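PDB 4R85: cytosine deaminase from Klebsiella pneumoniae, which catalyses the hydrolytic deamination of 5-methylcytosine and cytosine at an iron-containing active site of the amidohydrolase type. Local coordinates for residues A[51-56]-A[354-359]; A[294-297]-A[302-305]; A[324-329]-A[343-348]. One frame throughout, in Å; residues are numbered along the deposited sequence.

The barrel starts with strand 47-57, which holds the 51-56 half of contact 1. Its partner, 354-359, comes some 300 residues later, so contact 1 closes the longest loop, spanning most of the barrel. Contacts 2 and 3 both fall within that loop, one after the other. Contact 2 joins helix 293-298 to the next strand, 303-305. Contact 3 closes a short loop from helix 322-332 to the turn before helix 350-355. That turn ties the three together. V348 O of contact 3 receives a probable hydrogen bond from V53 N of contact 1, and F347 O receives another from F305 N of contact 2. First and last barrel strands are thus linked through one turn.

Contact 1: A[51-56]-A[354-359]; sequences PFVEPH and RALCLG. With FE2 (Fe (II) ion), chain H.
With chi1 at -180°, V53 sets CG1 trans to its own amide nitrogen and aims it at L356. L356 answers with chi1 at -93°, well away from a staggered value, and chi2 at 54°. This splays its two methyls along the strand. V53 CG1 and L356 CD2 meet tip to tip at 3.9 Å. The other branch lies against the proline ring, with L356 CD1 3.5 Å from P55 CB. One leucine therefore covers two residues on the same side of strand 47-57. No hydrogen bond crosses the contact; it is buried and apolar.

The strand is the first of the TIM-barrel strands of the amidohydrolase fold, and L356 lies just past helix 350-355. That helix ends in a Schellman motif. C357 has positive phi, and its N bonds back to R354 O at 3.0 Å. Beyond P55 the strand carries the HxH metal motif, H56 and H58. H56 NE2 binds the iron at 2.3 Å, with H58, H209, H241 and D308 completing the site. H56 ND1 is hydrogen-bonded to S240 OG, which would limit rotation of the ring. E54 OE2 accepts a hydrogen bond from H56 N at 2.9 Å through its anti lone pair, while E54 OE1 accepts one from Q307 N.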
loop_
_atom_site.group_PDB
_atom_site.type_symbol
_atom_site.label_atom_id
_atom_site.label_comp_id
_atom_site.label_asym_id
_atom_site.label_seq_id
_atom_site.Cartn_x
_atom_site.Cartn_y
_atom_site.Cartn_z
ATOM N N PRO A 51 -14.832 15.764 4.622
ATOM C CA PRO A 51 -14.722 14.322 4.898
ATOM C C PRO A 51 -14.164 13.529 3.727
ATOM O O PRO A 51 -14.262 13.947 2.568
ATOM C CB PRO A 51 -16.174 13.897 5.156
ATOM C CG PRO A 51 -16.901 15.183 5.495
ATOM C CD PRO A 51 -16.223 16.246 4.706
ATOM N N PHE A 52 -13.567 12.383 4.022
ATOM C CA PHE A 52 -13.157 11.497 2.946
ATOM C C PHE A 52 -14.406 10.958 2.249
ATOM O O PHE A 52 -15.487 10.900 2.845
ATOM C CB PHE A 52 -12.297 10.351 3.476
ATOM C CG PHE A 52 -10.909 10.772 3.883
ATOM C CD1 PHE A 52 -10.482 10.626 5.189
ATOM C CD2 PHE A 52 -10.030 11.310 2.951
ATOM C CE1 PHE A 52 -9.201 11.010 5.568
ATOM C CE2 PHE A 52 -8.754 11.694 3.319
ATOM C CZ PHE A 52 -8.339 11.546 4.634
ATOM N N VAL A 53 -14.247 10.573 0.986
ATOM C CA VAL A 53 -15.337 10.019 0.201
ATOM C C VAL A 53 -14.963 8.610 -0.247
ATOM O O VAL A 53 -13.819 8.349 -0.611
ATOM C CB VAL A 53 -15.610 10.899 -1.043
ATOM C CG1 VAL A 53 -16.759 10.338 -1.872
ATOM C CG2 VAL A 53 -15.879 12.343 -0.638
ATOM N N GLU A 54 -15.922 7.694 -0.184
ATOM C CA GLU A 54 -15.754 6.373 -0.765
ATOM C C GLU A 54 -16.725 6.286 -1.926
ATOM O O GLU A 54 -17.875 5.903 -1.743
ATOM C CB GLU A 54 -16.066 5.282 0.257
ATOM C CG GLU A 54 -15.984 3.873 -0.337
ATOM C CD GLU A 54 -14.789 3.717 -1.277
ATOM O OE1 GLU A 54 -13.663 3.503 -0.775
ATOM O OE2 GLU A 54 -14.970 3.822 -2.514
ATOM N N PRO A 55 -16.268 6.658 -3.127
ATOM C CA PRO A 55 -17.184 6.811 -4.260
ATOM C C PRO A 55 -17.497 5.502 -4.971
ATOM O O PRO A 55 -18.242 5.533 -5.950
ATOM C CB PRO A 55 -16.404 7.729 -5.210
ATOM C CG PRO A 55 -14.964 7.367 -4.945
ATOM C CD PRO A 55 -14.888 7.044 -3.466
ATOM N N HIS A 56 -16.935 4.389 -4.510
ATOM C CA HIS A 56 -17.163 3.108 -5.163
ATOM C C HIS A 56 -16.825 1.932 -4.252
ATOM O O HIS A 56 -15.652 1.584 -4.070
ATOM C CB HIS A 56 -16.327 3.022 -6.449
ATOM C CG HIS A 56 -16.674 1.854 -7.313
ATOM N ND1 HIS A 56 -16.997 1.989 -8.647
ATOM C CD2 HIS A 56 -16.737 0.529 -7.039
ATOM C CE1 HIS A 56 -17.249 0.797 -9.156
ATOM N NE2 HIS A 56 -17.109 -0.100 -8.197
ATOM N N ARG A 354 -16.919 15.473 -6.514
ATOM C CA ARG A 354 -17.391 15.899 -7.827
ATOM C C ARG A 354 -18.039 14.736 -8.584
ATOM O O ARG A 354 -19.049 14.914 -9.265
ATOM C CB ARG A 354 -16.236 16.478 -8.637
ATOM C CG ARG A 354 -16.629 16.970 -10.015
ATOM C CD ARG A 354 -15.461 17.719 -10.664
ATOM N NE ARG A 354 -15.658 17.890 -12.102
ATOM C CZ ARG A 354 -14.723 18.321 -12.945
ATOM N NH1 ARG A 354 -13.505 18.620 -12.506
ATOM N NH2 ARG A 354 -15.005 18.439 -14.236
ATOM N N ALA A 355 -17.446 13.552 -8.466
ATOM C CA ALA A 355 -17.982 12.350 -9.111
ATOM C C ALA A 355 -19.369 12.037 -8.559
ATOM O O ALA A 355 -20.260 11.597 -9.282
ATOM C CB ALA A 355 -17.041 11.176 -8.907
ATOM N N LEU A 356 -19.553 12.290 -7.271
ATOM C CA LEU A 356 -20.831 12.028 -6.620
ATOM C C LEU A 356 -21.791 13.209 -6.749
ATOM O O LEU A 356 -22.896 13.164 -6.218
ATOM C CB LEU A 356 -20.625 11.649 -5.146
ATOM C CG LEU A 356 -20.518 10.133 -4.877
ATOM C CD1 LEU A 356 -19.448 9.463 -5.723
ATOM C CD2 LEU A 356 -20.275 9.834 -3.399
ATOM N N CYS A 357 -21.371 14.257 -7.466
ATOM C CA CYS A 357 -22.205 15.451 -7.661
ATOM C C CYS A 357 -22.706 16.041 -6.353
ATOM O O CYS A 357 -23.880 16.402 -6.247
ATOM C CB CYS A 357 -23.416 15.141 -8.548
ATOM S SG CYS A 357 -22.999 14.756 -10.247
ATOM N N LEU A 358 -21.830 16.155 -5.362
ATOM C CA LEU A 358 -22.258 16.663 -4.054
ATOM C C LEU A 358 -22.474 18.173 -4.066
ATOM O O LEU A 358 -23.265 18.701 -3.277
ATOM C CB LEU A 358 -21.250 16.270 -2.972
ATOM C CG LEU A 358 -21.069 14.765 -2.805
ATOM C CD1 LEU A 358 -20.060 14.469 -1.706
ATOM C CD2 LEU A 358 -22.419 14.096 -2.521
ATOM N N GLY A 359 -21.770 18.856 -4.964
ATOM C CA GLY A 359 -21.883 20.297 -5.112
ATOM C C GLY A 359 -21.695 21.043 -3.803
ATOM O O GLY A 359 -20.737 20.799 -3.065
HETATM FE FE FE2 H . -16.566 -2.273 -8.485
#

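Contact 2: A[294-297]-A[302-305]; sequences AELD and NVCF
D297 OD2 accepts a hydrogen bond from a water at 2.7 Å, and the same water accepts one from V303 N at 3.1 Å. The water sits between helix and strand and bends the path from acid to amide to about 150°. This is a helix-to-strand step of the TIM barrel. Helix 293-298 precedes strand 303-305, which pairs in parallel with strand 266-269. The helix packs on the outside of the barrel, and V303 is the residue of the strand that faces it.

No direct hydrogen bond links the two segments, and the apolar part of the contact is small. V303 has chi1 at 60°, which puts CG1 between its backbone N and carbonyl carbon and CG2 trans to that N. The two methyls then serve different helix residues. CG1 lies 4.0 Å from D297 CB, so it meets the aliphatic root of the acid and not its carboxylate. CG2 makes a looser approach, 4.4 Å from L296 CD1. L296 continues into a wider apolar layer, touching F267 on the neighbouring strand and F257 and L260 on helix 250-263.

The carboxylate of D297 is shared out. OD1 forms a salt bridge with R343 NH2, while OD2 takes the water. Charge and water together would hold the group in place, although D297 is partly exposed. On the strand side, N302 points its CB away from the helix. Its ND2 makes hydrogen bonds to N351 O and N266 OD1, while V303 O accepts one from N351 ND2.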
loop_
_atom_site.group_PDB
_atom_site.type_symbol
_atom_site.label_atom_id
_atom_site.label_comp_id
_atom_site.label_asym_id
_atom_site.label_seq_id
_atom_site.Cartn_x
_atom_site.Cartn_y
_atom_site.Cartn_z
ATOM N N ALA A 294 -2.858 9.292 -13.969
ATOM C CA ALA A 294 -2.050 10.509 -14.030
ATOM C C ALA A 294 -2.339 11.287 -15.316
ATOM O O ALA A 294 -2.434 12.517 -15.318
ATOM C CB ALA A 294 -0.571 10.176 -13.922
ATOM N N GLU A 295 -2.496 10.547 -16.404
ATOM C CA GLU A 295 -2.723 11.124 -17.718
ATOM C C GLU A 295 -4.123 11.771 -17.832
ATOM O O GLU A 295 -4.273 12.865 -18.398
ATOM C CB GLU A 295 -2.497 10.049 -18.792
ATOM C CG GLU A 295 -1.026 9.573 -18.928
ATOM C CD GLU A 295 -0.519 8.688 -17.767
ATOM O OE1 GLU A 295 -1.338 8.108 -17.012
ATOM O OE2 GLU A 295 0.724 8.560 -17.619
ATOM N N LEU A 296 -5.142 11.103 -17.294
ATOM C CA LEU A 296 -6.470 11.719 -17.199
ATOM C C LEU A 296 -6.415 13.049 -16.425
ATOM O O LEU A 296 -6.943 14.069 -16.874
ATOM C CB LEU A 296 -7.446 10.775 -16.501
ATOM C CG LEU A 296 -7.761 9.512 -17.301
ATOM C CD1 LEU A 296 -8.328 8.412 -16.399
ATOM C CD2 LEU A 296 -8.733 9.858 -18.414
ATOM N N ASP A 297 -5.775 13.023 -15.262
ATOM C CA ASP A 297 -5.715 14.201 -14.400
ATOM C C ASP A 297 -4.967 15.359 -15.076
ATOM O O ASP A 297 -5.401 16.509 -15.007
ATOM C CB ASP A 297 -5.062 13.841 -13.058
ATOM C CG ASP A 297 -4.884 15.047 -12.149
ATOM O OD1 ASP A 297 -3.748 15.572 -12.066
ATOM O OD2 ASP A 297 -5.877 15.475 -11.522
ATOM N N ASN A 302 -11.609 14.748 -14.428
ATOM C CA ASN A 302 -11.754 14.405 -13.017
ATOM C C ASN A 302 -11.603 12.907 -12.775
ATOM O O ASN A 302 -12.357 12.113 -13.330
ATOM C CB ASN A 302 -13.111 14.847 -12.493
ATOM C CG ASN A 302 -13.193 14.768 -10.984
ATOM O OD1 ASN A 302 -12.332 15.292 -10.282
ATOM N ND2 ASN A 302 -14.217 14.094 -10.477
ATOM N N VAL A 303 -10.647 12.533 -11.929
ATOM C CA VAL A 303 -10.430 11.119 -11.591
ATOM C C VAL A 303 -10.226 11.000 -10.076
ATOM O O VAL A 303 -9.753 11.937 -9.429
ATOM C CB VAL A 303 -9.230 10.522 -12.394
ATOM C CG1 VAL A 303 -7.939 11.279 -12.086
ATOM C CG2 VAL A 303 -9.054 9.018 -12.140
ATOM N N CYS A 304 -10.625 9.876 -9.495
ATOM C CA CYS A 304 -10.434 9.687 -8.063
ATOM C C CYS A 304 -10.219 8.214 -7.718
ATOM O O CYS A 304 -10.323 7.360 -8.591
ATOM C CB CYS A 304 -11.617 10.272 -7.294
ATOM S SG CYS A 304 -13.177 9.461 -7.674
ATOM N N PHE A 305 -9.900 7.930 -6.455
ATOM C CA PHE A 305 -9.599 6.562 -6.012
ATOM C C PHE A 305 -10.676 6.007 -5.091
ATOM O O PHE A 305 -11.309 6.754 -4.341
ATOM C CB PHE A 305 -8.269 6.514 -5.263
ATOM C CG PHE A 305 -7.064 6.750 -6.121
ATOM C CD1 PHE A 305 -6.851 5.993 -7.265
ATOM C CD2 PHE A 305 -6.133 7.732 -5.782
ATOM C CE1 PHE A 305 -5.733 6.203 -8.064
ATOM C CE2 PHE A 305 -5.004 7.948 -6.573
ATOM C CZ PHE A 305 -4.810 7.185 -7.718
HETATM O O HOH W 1 -8.429 14.756 -11.863
#

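Contact 3: A[324-329]-A[343-348]; sequences RILDAG and RCLDFV
This is a buried, apolar packing of a helix on a 3-10 turn at the outer side of the barrel. Helix 322-332 supplies one side chain, L326, and the turn 344-347 with V348 receives it. L326 extends with CG trans to its backbone N (chi1 177°), which carries both methyls into the turn. CD1 comes to 3.5 Å from C344 O and also packs near F347 CB. CD2 lies 3.8 Å from L345 CD2, and there the two leucine side chains cross at about a right angle. The same methyl is 4.1 Å from C344 SG. Closer to the helix, L326 CB rests 4.0 Å from V348 CG1. The leucine is thus touched along its length by four residues of the turn.

In the (beta/alpha)8 barrel, helix 322-332 follows the last barrel strand, 303-305, and the turn leads from helix 338-342 into helix 350-355. V384 of helix 380-386 also touches L326 and C344. R324 and D327 of the same helix as L326 form reciprocal salt bridges with D327 and R324 of the second subunit.

The turn is braced on its far side by R343 and D346. R343 reaches D346 side-on with two nitrogens, both to one oxygen. NE is 2.9 Å from OD2 and comes from above the carboxylate plane, while NH1 is 3.0 Å from OD2 and meets its anti lone pair. F347 CZ stands 3.5 Å above the guanidinium plane, offset toward its rim. D346 OD1 forms a further salt bridge with R9 NH2.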
loop_
_atom_site.group_PDB
_atom_site.type_symbol
_atom_site.label_atom_id
_atom_site.label_comp_id
_atom_site.label_asym_id
_atom_site.label_seq_id
_atom_site.Cartn_x
_atom_site.Cartn_y
_atom_site.Cartn_z
ATOM N N ARG A 324 -4.956 4.311 2.598
ATOM C CA ARG A 324 -4.172 3.169 2.162
ATOM C C ARG A 324 -4.308 3.038 0.643
ATOM O O ARG A 324 -3.337 2.746 -0.053
ATOM C CB ARG A 324 -4.641 1.881 2.865
ATOM C CG ARG A 324 -3.688 0.700 2.709
ATOM C CD ARG A 324 -4.228 -0.578 3.395
ATOM N NE ARG A 324 -5.534 -0.940 2.851
ATOM C CZ ARG A 324 -5.731 -1.845 1.900
ATOM N NH1 ARG A 324 -4.708 -2.524 1.392
ATOM N NH2 ARG A 324 -6.960 -2.077 1.456
ATOM N N ILE A 325 -5.526 3.257 0.145
ATOM C CA ILE A 325 -5.817 3.211 -1.291
ATOM C C ILE A 325 -5.090 4.317 -2.045
ATOM O O ILE A 325 -4.520 4.097 -3.126
ATOM C CB ILE A 325 -7.326 3.391 -1.550
ATOM C CG1 ILE A 325 -8.138 2.331 -0.812
ATOM C CG2 ILE A 325 -7.640 3.399 -3.043
ATOM C CD1 ILE A 325 -7.524 0.960 -0.744
ATOM N N LEU A 326 -5.129 5.517 -1.475
ATOM C CA LEU A 326 -4.415 6.644 -2.042
ATOM C C LEU A 326 -2.943 6.305 -2.190
ATOM O O LEU A 326 -2.366 6.516 -3.242
ATOM C CB LEU A 326 -4.598 7.895 -1.171
ATOM C CG LEU A 326 -3.829 9.148 -1.607
ATOM C CD1 LEU A 326 -4.236 9.554 -3.016
ATOM C CD2 LEU A 326 -4.072 10.297 -0.619
ATOM N N ASP A 327 -2.337 5.772 -1.132
ATOM C CA ASP A 327 -0.930 5.383 -1.176
ATOM C C ASP A 327 -0.668 4.427 -2.356
ATOM O O ASP A 327 0.235 4.651 -3.183
ATOM C CB ASP A 327 -0.558 4.711 0.147
ATOM C CG ASP A 327 0.928 4.448 0.284
ATOM O OD1 ASP A 327 1.292 3.319 0.689
ATOM O OD2 ASP A 327 1.731 5.371 0.025
ATOM N N ALA A 328 -1.486 3.382 -2.439
ATOM C CA ALA A 328 -1.370 2.382 -3.495
ATOM C C ALA A 328 -1.477 3.019 -4.874
ATOM O O ALA A 328 -0.681 2.734 -5.766
ATOM C CB ALA A 328 -2.458 1.323 -3.330
ATOM N N GLY A 329 -2.475 3.877 -5.031
ATOM C CA GLY A 329 -2.732 4.529 -6.297
ATOM C C GLY A 329 -1.570 5.386 -6.738
ATOM O O GLY A 329 -1.159 5.328 -7.892
ATOM N N ARG A 343 -0.743 17.869 -3.625
ATOM C CA ARG A 343 -2.197 17.966 -3.822
ATOM C C ARG A 343 -2.882 16.595 -3.895
ATOM O O ARG A 343 -4.011 16.492 -4.387
ATOM C CB ARG A 343 -2.533 18.786 -5.088
ATOM C CG ARG A 343 -1.789 18.384 -6.378
ATOM C CD ARG A 343 -2.233 17.041 -6.970
ATOM N NE ARG A 343 -3.638 17.052 -7.376
ATOM C CZ ARG A 343 -4.059 16.823 -8.615
ATOM N NH1 ARG A 343 -5.358 16.877 -8.898
ATOM N NH2 ARG A 343 -3.183 16.534 -9.571
ATOM N N CYS A 344 -2.210 15.546 -3.429
ATOM C CA CYS A 344 -2.735 14.182 -3.619
ATOM C C CYS A 344 -4.054 13.920 -2.898
ATOM O O CYS A 344 -4.793 12.988 -3.254
ATOM C CB CYS A 344 -1.703 13.125 -3.215
ATOM S SG CYS A 344 -1.284 13.129 -1.451
ATOM N N LEU A 345 -4.380 14.727 -1.895
ATOM C CA LEU A 345 -5.652 14.498 -1.199
ATOM C C LEU A 345 -6.879 14.791 -2.080
ATOM O O LEU A 345 -7.994 14.335 -1.772
ATOM C CB LEU A 345 -5.721 15.263 0.132
ATOM C CG LEU A 345 -4.857 14.693 1.267
ATOM C CD1 LEU A 345 -4.987 15.532 2.544
ATOM C CD2 LEU A 345 -5.197 13.218 1.536
ATOM N N ASP A 346 -6.668 15.527 -3.175
ATOM C CA ASP A 346 -7.712 15.729 -4.190
ATOM C C ASP A 346 -8.408 14.419 -4.580
ATOM O O ASP A 346 -9.620 14.386 -4.804
ATOM C CB ASP A 346 -7.126 16.305 -5.483
ATOM C CG ASP A 346 -6.719 17.768 -5.373
ATOM O OD1 ASP A 346 -7.038 18.444 -4.365
ATOM O OD2 ASP A 346 -6.084 18.245 -6.340
ATOM N N PHE A 347 -7.630 13.349 -4.695
ATOM C CA PHE A 347 -8.129 12.093 -5.263
ATOM C C PHE A 347 -9.035 11.296 -4.335
ATOM O O PHE A 347 -9.663 10.322 -4.766
ATOM C CB PHE A 347 -6.963 11.233 -5.764
ATOM C CG PHE A 347 -6.140 11.922 -6.818
ATOM C CD1 PHE A 347 -6.670 12.148 -8.082
ATOM C CD2 PHE A 347 -4.863 12.377 -6.537
ATOM C CE1 PHE A 347 -5.933 12.805 -9.057
ATOM C CE2 PHE A 347 -4.121 13.034 -7.504
ATOM C CZ PHE A 347 -4.653 13.247 -8.766
ATOM N N VAL A 348 -9.106 11.708 -3.070
ATOM C CA VAL A 348 -9.966 11.026 -2.104
ATOM C C VAL A 348 -10.881 11.991 -1.357
ATOM O O VAL A 348 -11.549 11.605 -0.399
ATOM C CB VAL A 348 -9.154 10.209 -1.106
ATOM C CG1 VAL A 348 -8.374 9.113 -1.847
ATOM C CG2 VAL A 348 -8.223 11.115 -0.322
#